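Local coordinates for protein encapsulated ferritin (PDB 5N5F) that oxidises Fe(2+) to Fe(3+) as the ferritin-like ferroxidase cargo of an encapsulin nanocompartment, releasing the mineralised iron for storage inside that shell, at the interface of chains A and B. Residues are numbered along the deposited sequence; one frame, centred on the assembly and turned at random. Chains: chain A/B, encapsulated ferritin.

The interface of chains A and B. Residues chain A 37, 40-41; chain B 7-8.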
ATOM      1  N   TRP A  37     -15.115   9.054  -6.704  1.00 35.71           N
ATOM      2  CA  TRP A  37     -15.084   9.370  -5.278  1.00 40.35           C
ATOM      3  C   TRP A  37     -16.017  10.526  -4.939  1.00 38.62           C
ATOM      4  O   TRP A  37     -16.731  10.479  -3.930  1.00 35.29           O
ATOM      5  CB  TRP A  37     -13.652   9.689  -4.848  1.00 42.41           C
ATOM      6  CG  TRP A  37     -12.707   8.548  -5.064  1.00 49.01           C
ATOM      7  CD1 TRP A  37     -13.034   7.234  -5.245  1.00 50.51           C
ATOM      8  CD2 TRP A  37     -11.279   8.619  -5.134  1.00 51.60           C
ATOM      9  NE1 TRP A  37     -11.898   6.483  -5.419  1.00 52.68           N
ATOM     10  CE2 TRP A  37     -10.806   7.309  -5.356  1.00 55.24           C
ATOM     11  CE3 TRP A  37     -10.353   9.662  -5.033  1.00 45.87           C
ATOM     12  CZ2 TRP A  37      -9.449   7.015  -5.472  1.00 52.61           C
ATOM     13  CZ3 TRP A  37      -9.007   9.368  -5.149  1.00 48.82           C
ATOM     14  CH2 TRP A  37      -8.567   8.055  -5.369  1.00 50.90           C
ATOM     15  N   GLN A  40     -19.611   9.286  -4.788  1.00 36.77           N
ATOM     16  CA  GLN A  40     -19.851   8.503  -3.581  1.00 40.35           C
ATOM     17  C   GLN A  40     -20.018   9.410  -2.369  1.00 44.53           C
ATOM     18  O   GLN A  40     -20.952   9.246  -1.575  1.00 38.84           O
ATOM     19  CB  GLN A  40     -18.703   7.520  -3.356  1.00 39.01           C
ATOM     20  CG  GLN A  40     -18.637   6.395  -4.367  1.00 41.66           C
ATOM     21  CD  GLN A  40     -17.504   5.429  -4.087  1.00 42.46           C
ATOM     22  OE1 GLN A  40     -17.195   5.130  -2.931  1.00 43.87           O
ATOM     23  NE2 GLN A  40     -16.871   4.939  -5.146  1.00 39.40           N
ATOM     24  N   ARG A  41     -19.116  10.379  -2.212  1.00 41.17           N
ATOM     25  CA  ARG A  41     -19.177  11.253  -1.049  1.00 41.45           C
ATOM     26  C   ARG A  41     -20.389  12.175  -1.104  1.00 45.19           C
ATOM     27  O   ARG A  41     -20.974  12.485  -0.061  1.00 44.65           O
ATOM     28  CB  ARG A  41     -17.878  12.051  -0.936  1.00 41.62           C
ATOM     29  CG  ARG A  41     -16.675  11.173  -0.603  1.00 42.90           C
ATOM     30  CD  ARG A  41     -15.500  11.977  -0.075  1.00 42.99           C
ATOM     31  NE  ARG A  41     -14.795  12.685  -1.138  1.00 47.21           N
ATOM     32  CZ  ARG A  41     -13.675  12.269  -1.724  1.00 45.05           C
ATOM     33  NH1 ARG A  41     -13.094  11.136  -1.357  1.00 41.21           N
ATOM     34  NH2 ARG A  41     -13.128  13.002  -2.685  1.00 46.32           N
TER
ATOM     35  N   LEU B   7     -15.516   0.712  -2.093  1.00 50.64           N
ATOM     36  CA  LEU B   7     -16.208   1.979  -1.913  1.00 53.16           C
ATOM     37  C   LEU B   7     -15.524   2.797  -0.826  1.00 47.75           C
ATOM     38  O   LEU B   7     -15.012   2.253   0.155  1.00 54.92           O
ATOM     39  CB  LEU B   7     -17.674   1.746  -1.532  1.00 52.06           C
ATOM     40  CG  LEU B   7     -18.585   0.931  -2.457  1.00 50.70           C
ATOM     41  CD1 LEU B   7     -18.225   1.136  -3.919  1.00 48.64           C
ATOM     42  CD2 LEU B   7     -18.588  -0.549  -2.088  1.00 49.61           C
ATOM     43  N   HIS B   8     -15.511   4.114  -1.009  1.00 52.05           N
ATOM     44  CA  HIS B   8     -15.077   5.031   0.037  1.00 51.87           C
ATOM     45  C   HIS B   8     -16.206   5.395   0.989  1.00 52.07           C
ATOM     46  O   HIS B   8     -15.994   6.196   1.906  1.00 53.78           O
ATOM     47  CB  HIS B   8     -14.490   6.301  -0.585  1.00 53.25           C
ATOM     48  CG  HIS B   8     -13.222   6.066  -1.345  1.00 58.70           C
ATOM     49  ND1 HIS B   8     -12.722   4.805  -1.588  1.00 62.56           N
ATOM     50  CD2 HIS B   8     -12.350   6.932  -1.914  1.00 60.20           C
ATOM     51  CE1 HIS B   8     -11.598   4.903  -2.275  1.00 60.21           C
ATOM     52  NE2 HIS B   8     -11.349   6.183  -2.484  1.00 60.70           N
TER
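Helix 16-44 of chain A, through A:Trp37, A:Gln40 and A:Arg41 near its C-terminal end, meets the N-terminal loop of chain B at B:Leu7 and B:His8. The imidazole of B:His8 lies over one face of the A:Trp37 indole. Ring centroids 3.8 Å apart and planes inclined by 30° identify a tilted stack on the five-membered ring. The tilt brings one corner of the imidazole nearest: NE2 of B:His8 is 3.0 Å from NE1 of A:Trp37. Because NE2 stands above the indole plane, displaced toward its rim, this short approach is better read as part of the face contact than as a straight N-H bond. Alongside it, CD2 of B:His8 rests 3.4 Å from CD1 of A:Trp37. The A:Trp37 side chain leaves the helix with CG anti to its carbonyl carbon (chi1 -61°), which presents the indole face to the loop.

About one helical turn further along, A:Gln40 holds the loop backbone. Its side chain is extended beyond CG, carrying the amide oxygen OE1 to 2.8 Å from the backbone N of B:His8. The donor sits in the carbonyl plane with a C=O...N angle of 154°, evidence of a well-directed hydrogen bond. The same OE1 lies 3.5 Å from CA of B:Leu7, a lesser contact. Backbone and ring of B:His8 are thus held by separate side chains, which is likely to restrict how the residue can shift.

A:Arg41 flanks the stack, its NH1 5.4 Å from NE2 of B:His8; a positive charge there would probably disfavour protonation of the imidazole. Were A:Trp37 exchanged for an alanine, the B:His8 imidazole would probably lose the surface it stacks on and be set free to turn, while its backbone stayed bonded to A:Gln40. Repeated by two-fold symmetry, the patch anchors each subunit's N-terminal segment to its partner and probably helps stabilise this pairing within the decameric ring formed by the N-terminal domain.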